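Local coordinates for protein glutamate racemase (Campylobacter jejuni, PDB 3UHF) that belongs to the aspartate/glutamate/hydantoin racemase family, with two parallel beta sheets flanked by helices, and holds D-glutamic acid in a pocket, at residues D181-Q184 with S185-Y189; R212-S215 with K216-D220. One frame throughout, in Å; residues are numbered along the deposited sequence.

Contact 1 of 2, residues D181-Q184 with S185-Y189; sequences DFLQ and SAMEY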
ATOM      1  N   ASP A 181       9.108 -23.565  -5.414  1.00 29.63           N
ATOM      2  CA  ASP A 181       9.858 -23.577  -6.667  1.00 28.65           C
ATOM      3  C   ASP A 181       9.312 -22.616  -7.723  1.00 29.50           C
ATOM      4  O   ASP A 181      10.074 -22.004  -8.464  1.00 26.77           O
ATOM      5  CB  ASP A 181       9.878 -24.993  -7.263  1.00 31.58           C
ATOM      6  CG  ASP A 181      10.740 -25.973  -6.473  1.00 44.80           C
ATOM      7  OD1 ASP A 181      11.518 -25.528  -5.616  1.00 43.90           O
ATOM      8  OD2 ASP A 181      10.632 -27.195  -6.735  1.00 48.97           O
ATOM      9  N   PHE A 182       7.992 -22.511  -7.803  1.00 24.23           N
ATOM     10  CA  PHE A 182       7.363 -21.676  -8.818  1.00 26.26           C
ATOM     11  C   PHE A 182       7.650 -20.212  -8.490  1.00 24.17           C
ATOM     12  O   PHE A 182       8.037 -19.432  -9.354  1.00 25.08           O
ATOM     13  CB  PHE A 182       5.855 -21.956  -8.870  1.00 26.62           C
ATOM     14  CG  PHE A 182       5.123 -21.245  -9.984  1.00 26.71           C
ATOM     15  CD1 PHE A 182       5.797 -20.739 -11.086  1.00 30.61           C
ATOM     16  CD2 PHE A 182       3.750 -21.083  -9.918  1.00 24.05           C
ATOM     17  CE1 PHE A 182       5.110 -20.086 -12.105  1.00 27.39           C
ATOM     18  CE2 PHE A 182       3.049 -20.435 -10.940  1.00 27.00           C
ATOM     19  CZ  PHE A 182       3.734 -19.938 -12.031  1.00 25.15           C
ATOM     20  N   LEU A 183       7.499 -19.836  -7.228  1.00 19.48           N
ATOM     21  CA  LEU A 183       7.849 -18.467  -6.852  1.00 22.19           C
ATOM     22  C   LEU A 183       9.349 -18.191  -7.057  1.00 21.68           C
ATOM     23  O   LEU A 183       9.737 -17.103  -7.485  1.00 21.05           O
ATOM     24  CB  LEU A 183       7.423 -18.168  -5.415  1.00 23.54           C
ATOM     25  CG  LEU A 183       7.688 -16.729  -4.958  1.00 24.15           C
ATOM     26  CD1 LEU A 183       6.743 -15.751  -5.677  1.00 21.80           C
ATOM     27  CD2 LEU A 183       7.519 -16.631  -3.462  1.00 21.40           C
ATOM     28  N   GLN A 184      10.194 -19.173  -6.761  1.00 23.99           N
ATOM     29  CA  GLN A 184      11.628 -19.004  -6.981  1.00 24.46           C
ATOM     30  C   GLN A 184      11.883 -18.699  -8.453  1.00 24.55           C
ATOM     31  O   GLN A 184      12.719 -17.861  -8.786  1.00 22.17           O
ATOM     32  CB  GLN A 184      12.392 -20.266  -6.576  1.00 23.34           C
ATOM     33  CG  GLN A 184      13.872 -20.249  -6.955  1.00 29.67           C
ATOM     34  CD  GLN A 184      14.680 -19.277  -6.106  1.00 33.59           C
ATOM     35  OE1 GLN A 184      14.259 -18.884  -5.015  1.00 34.40           O
ATOM     36  NE2 GLN A 184      15.845 -18.879  -6.609  1.00 29.51           N
ATOM     37  N   SER A 185      11.158 -19.380  -9.336  0.61 21.83           N
ATOM     38  CA  SER A 185      11.329 -19.165 -10.772  0.61 22.15           C
ATOM     39  C   SER A 185      10.889 -17.765 -11.207  0.61 18.59           C
ATOM     40  O   SER A 185      11.494 -17.164 -12.097  0.61 20.81           O
ATOM     41  CB  SER A 185      10.570 -20.232 -11.564  0.61 24.32           C
ATOM     42  OG  SER A 185      11.102 -21.520 -11.303  0.61 24.93           O
ATOM     43  N   ALA A 186       9.836 -17.248 -10.584  1.00 19.64           N
ATOM     44  CA  ALA A 186       9.382 -15.888 -10.870  1.00 20.67           C
ATOM     45  C   ALA A 186      10.435 -14.871 -10.425  1.00 22.08           C
ATOM     46  O   ALA A 186      10.725 -13.898 -11.120  1.00 20.84           O
ATOM     47  CB  ALA A 186       8.084 -15.612 -10.159  1.00 20.53           C
ATOM     48  N   MET A 187      10.991 -15.101  -9.248  1.00 18.11           N
ATOM     49  CA  MET A 187      12.029 -14.210  -8.741  1.00 21.74           C
ATOM     50  C   MET A 187      13.253 -14.233  -9.653  1.00 22.30           C
ATOM     51  O   MET A 187      13.830 -13.176  -9.956  1.00 24.12           O
ATOM     52  CB  MET A 187      12.381 -14.556  -7.297  1.00 21.61           C
ATOM     53  CG  MET A 187      11.252 -14.224  -6.346  1.00 24.19           C
ATOM     54  SD  MET A 187      11.704 -14.318  -4.590  1.00 24.03           S
ATOM     55  CE  MET A 187      12.067 -16.068  -4.438  1.00 31.74           C
ATOM     56  N   GLU A 188      13.628 -15.418 -10.126  1.00 24.94           N
ATOM     57  CA  GLU A 188      14.768 -15.529 -11.026  1.00 23.71           C
ATOM     58  C   GLU A 188      14.472 -14.827 -12.340  1.00 28.27           C
ATOM     59  O   GLU A 188      15.349 -14.184 -12.924  1.00 28.05           O
ATOM     60  CB  GLU A 188      15.164 -16.990 -11.246  1.00 26.33           C
ATOM     61  CG  GLU A 188      15.749 -17.627  -9.994  1.00 35.32           C
ATOM     62  CD  GLU A 188      16.010 -19.118 -10.135  1.00 45.80           C
ATOM     63  OE1 GLU A 188      15.618 -19.718 -11.166  1.00 50.81           O
ATOM     64  OE2 GLU A 188      16.603 -19.693  -9.197  1.00 41.63           O
ATOM     65  N   TYR A 189      13.223 -14.925 -12.785  1.00 21.48           N
ATOM     66  CA  TYR A 189      12.799 -14.277 -14.013  1.00 25.91           C
ATOM     67  C   TYR A 189      12.941 -12.763 -13.915  1.00 20.71           C
ATOM     68  O   TYR A 189      13.530 -12.135 -14.797  1.00 26.25           O
ATOM     69  CB  TYR A 189      11.349 -14.650 -14.331  1.00 26.49           C
ATOM     70  CG  TYR A 189      10.737 -13.901 -15.497  1.00 22.80           C
ATOM     71  CD1 TYR A 189      11.020 -14.260 -16.809  1.00 30.42           C
ATOM     72  CD2 TYR A 189       9.844 -12.854 -15.280  1.00 18.68           C
ATOM     73  CE1 TYR A 189      10.446 -13.588 -17.877  1.00 31.05           C
ATOM     74  CE2 TYR A 189       9.264 -12.174 -16.344  1.00 24.01           C
ATOM     75  CZ  TYR A 189       9.570 -12.547 -17.639  1.00 29.91           C
ATOM     76  OH  TYR A 189       8.996 -11.880 -18.696  1.00 28.07           O
TER
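D181 and S185 meet in the first turn of helix 181-191: the D181 carbonyl O accepts from S185 N at 3.0 Å. One residue on, F182 O takes A186 N at 3.1 Å, while the F182 side chain points away from S185-Y189 and touches I177. L183 makes the next bond, straighter than these two, with M187 N 2.9 Å from L183 O and an N-H...O angle of 164°. Its side chain comes only loosely near M187, CG lying 4.5 Å from CE, and is buried instead against M172, I177, L210 and S213. Q184 meets the next turn with backbone and side chain. Its carbonyl O accepts from E188 N, and the pattern runs on with Y189 N to S185 O. The side chain leaves with CG anti to the backbone N (chi1 172°) and bends at chi2, which carries the amide forward along the helix to E188. There NE2 donates to E188 OE2 at 2.8 Å in a nearly linear bond. The carboxylate oxygen lies in the amide plane, but NE2 approaches from above the carboxylate plane, the two flat groups being almost perpendicular. This bond, with Y217 beside the amide, helps to set its rotation, with Q184 OE1 turned toward M187 and 3.6 Å from M187 CE; the thioether chain crosses the glutamine at about a right angle. M187 packs on F169, L214 and Y217. This is regular alpha helix, about two and a half turns, with an i to i+4 amide-carboxylate bond on its more exposed side and an apolar face toward helices 169-174 and 211-218.

Contact 2 of 2, residues R212-S215 with K216-D220; sequences RSLS and KYFGD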
ATOM      1  N   ARG A 212       9.126 -12.754   3.201  1.00 20.15           N
ATOM      2  CA  ARG A 212      10.053 -13.768   3.694  1.00 26.69           C
ATOM      3  C   ARG A 212      10.833 -14.388   2.535  1.00 27.06           C
ATOM      4  O   ARG A 212      12.050 -14.567   2.611  1.00 27.18           O
ATOM      5  CB  ARG A 212       9.315 -14.848   4.485  1.00 31.54           C
ATOM      6  CG  ARG A 212      10.229 -15.912   5.078  0.80 43.79           C
ATOM      7  CD  ARG A 212       9.442 -16.987   5.820  0.91 51.07           C
ATOM      8  NE  ARG A 212       8.577 -17.743   4.919  0.39 59.83           N
ATOM      9  CZ  ARG A 212       7.267 -17.549   4.795  0.47 60.44           C
ATOM     10  NH1 ARG A 212       6.566 -18.284   3.942  0.70 58.19           N
ATOM     11  NH2 ARG A 212       6.656 -16.623   5.524  0.57 59.03           N
ATOM     12  N   SER A 213      10.125 -14.699   1.454  1.00 22.79           N
ATOM     13  CA  SER A 213      10.759 -15.275   0.278  1.00 22.54           C
ATOM     14  C   SER A 213      11.700 -14.293  -0.420  1.00 19.85           C
ATOM     15  O   SER A 213      12.781 -14.680  -0.862  1.00 23.23           O
ATOM     16  CB  SER A 213       9.696 -15.793  -0.699  1.00 21.37           C
ATOM     17  OG  SER A 213       9.126 -16.987  -0.199  1.00 24.87           O
ATOM     18  N   LEU A 214      11.287 -13.036  -0.531  1.00 22.13           N
ATOM     19  CA  LEU A 214      12.143 -12.011  -1.141  1.00 21.43           C
ATOM     20  C   LEU A 214      13.416 -11.808  -0.324  1.00 24.57           C
ATOM     21  O   LEU A 214      14.510 -11.684  -0.877  1.00 26.61           O
ATOM     22  CB  LEU A 214      11.383 -10.688  -1.316  1.00 20.76           C
ATOM     23  CG  LEU A 214      10.320 -10.662  -2.419  1.00 26.43           C
ATOM     24  CD1 LEU A 214       9.401  -9.451  -2.270  1.00 22.26           C
ATOM     25  CD2 LEU A 214      10.998 -10.642  -3.771  1.00 25.58           C
ATOM     26  N   SER A 215      13.272 -11.799   0.995  1.00 21.76           N
ATOM     27  CA  SER A 215      14.422 -11.599   1.879  1.00 26.09           C
ATOM     28  C   SER A 215      15.397 -12.768   1.769  1.00 30.77           C
ATOM     29  O   SER A 215      16.610 -12.573   1.731  1.00 27.52           O
ATOM     30  CB  SER A 215      13.959 -11.392   3.320  1.00 31.23           C
ATOM     31  OG  SER A 215      15.052 -11.081   4.160  1.00 36.28           O
ATOM     32  N   LYS A 216      14.866 -13.987   1.691  1.00 29.80           N
ATOM     33  CA  LYS A 216      15.709 -15.161   1.520  1.00 32.02           C
ATOM     34  C   LYS A 216      16.418 -15.123   0.167  1.00 27.78           C
ATOM     35  O   LYS A 216      17.589 -15.484   0.066  1.00 29.36           O
ATOM     36  CB  LYS A 216      14.893 -16.445   1.679  1.00 34.37           C
ATOM     37  CG  LYS A 216      15.691 -17.721   1.508  1.00 45.71           C
ATOM     38  CD  LYS A 216      14.791 -18.949   1.626  1.00 58.73           C
ATOM     39  CE  LYS A 216      15.539 -20.234   1.290  1.00 61.46           C
ATOM     40  NZ  LYS A 216      16.713 -20.443   2.183  1.00 67.61           N
ATOM     41  N   TYR A 217      15.718 -14.649  -0.859  1.00 25.17           N
ATOM     42  CA  TYR A 217      16.299 -14.542  -2.201  1.00 26.94           C
ATOM     43  C   TYR A 217      17.481 -13.573  -2.215  1.00 28.42           C
ATOM     44  O   TYR A 217      18.552 -13.889  -2.734  1.00 28.31           O
ATOM     45  CB  TYR A 217      15.244 -14.083  -3.228  1.00 26.12           C
ATOM     46  CG  TYR A 217      15.779 -14.039  -4.651  1.00 26.69           C
ATOM     47  CD1 TYR A 217      15.830 -15.187  -5.429  1.00 29.35           C
ATOM     48  CD2 TYR A 217      16.268 -12.853  -5.200  1.00 25.61           C
ATOM     49  CE1 TYR A 217      16.331 -15.160  -6.718  1.00 31.69           C
ATOM     50  CE2 TYR A 217      16.778 -12.818  -6.492  1.00 28.21           C
ATOM     51  CZ  TYR A 217      16.803 -13.977  -7.245  1.00 31.65           C
ATOM     52  OH  TYR A 217      17.305 -13.960  -8.524  1.00 30.99           O
ATOM     53  N   PHE A 218      17.288 -12.394  -1.636  1.00 25.45           N
ATOM     54  CA  PHE A 218      18.316 -11.354  -1.707  1.00 24.49           C
ATOM     55  C   PHE A 218      19.391 -11.464  -0.624  1.00 29.46           C
ATOM     56  O   PHE A 218      20.536 -11.052  -0.835  1.00 31.12           O
ATOM     57  CB  PHE A 218      17.676  -9.968  -1.709  1.00 22.53           C
ATOM     58  CG  PHE A 218      17.050  -9.590  -3.029  1.00 21.67           C
ATOM     59  CD1 PHE A 218      17.845  -9.383  -4.151  1.00 25.80           C
ATOM     60  CD2 PHE A 218      15.672  -9.427  -3.145  1.00 22.26           C
ATOM     61  CE1 PHE A 218      17.276  -9.008  -5.362  1.00 25.11           C
ATOM     62  CE2 PHE A 218      15.099  -9.063  -4.348  1.00 23.58           C
ATOM     63  CZ  PHE A 218      15.901  -8.855  -5.461  1.00 23.02           C
ATOM     64  N   GLY A 219      19.029 -12.021   0.526  1.00 28.19           N
ATOM     65  CA  GLY A 219      19.982 -12.168   1.617  1.00 31.68           C
ATOM     66  C   GLY A 219      19.923 -11.006   2.594  1.00 35.09           C
ATOM     67  O   GLY A 219      19.188 -10.043   2.389  1.00 31.56           O
ATOM     68  N   ASP A 220      20.718 -11.084   3.655  1.00 43.53           N
ATOM     69  CA  ASP A 220      20.556 -10.163   4.782  1.00 48.66           C
ATOM     70  C   ASP A 220      21.114  -8.759   4.556  1.00 48.37           C
ATOM     71  O   ASP A 220      21.026  -7.912   5.441  1.00 52.91           O
ATOM     72  CB  ASP A 220      21.132 -10.771   6.068  1.00 56.56           C
ATOM     73  CG  ASP A 220      22.544 -11.292   5.887  1.00 69.67           C
ATOM     74  OD1 ASP A 220      23.194 -10.922   4.886  1.00 72.57           O
ATOM     75  OD2 ASP A 220      23.007 -12.071   6.748  1.00 77.58           O
TER
HETATM   76  O   HOH W   1      16.616  -9.304   3.041  1.00 30.77           O
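L214 and F218 lie one turn apart at the C-terminal end of helix 211-218, the helix of the beta-alpha-beta crossover that joins strands 199-202 and 223-226. Backbone bonds run through the whole contact: K216 N to R212 O, Y217 N to S213 O, F218 N to L214 O at 3.0 Å, and last G219 N to S215 O at 2.8 Å. G219 is the residue at which the helix stops; its phi is positive (94°), and although it has left helical geometry its N still makes the final bond. Apolar packing is light between the segments, L214 CD2 standing 4.4 Å from F218 CE2. The phenyl group has CG beside the backbone N and anti to the carbonyl carbon (chi1 -76°), an orientation that swings it back over the preceding turn and brings CD2 to 3.4 Å from L214 O. Both side chains sink towards the sheet, L214 onto I138, L200 and L202, F218 onto L136 and L200. The neighbouring aromatics meet edge to face: Y217 CD2 lies 3.8 Å above the F218 ring plane, over its centre. Among the polar side chains, S213 OG is hydrogen-bonded to F178 O. One water bridges the helix end, accepting from S215 OG at 2.6 Å and donating to G219 O at 2.8 Å.

From the N terminus, contact 1 comes first, within helix 181-191, and closes helical turns only. Strand 199-202 then intervenes before contact 2 closes similar turns at the end of helix 211-218, from which the chain runs on to strand 223-226. The two are in series, neither enclosing nor crossing the other, yet their centres are about 12 Å apart because the helices pack side by side. Three side chains join them: L183 CD2 lies 3.6 Å from S213 CB, M187 SD lies 3.8 Å from both L214 CD2 and Y217 CB, and Q184 NE2 rests beside Y217 CE1. Contact 2 thus sits between the four-stranded sheet and helix 181-191.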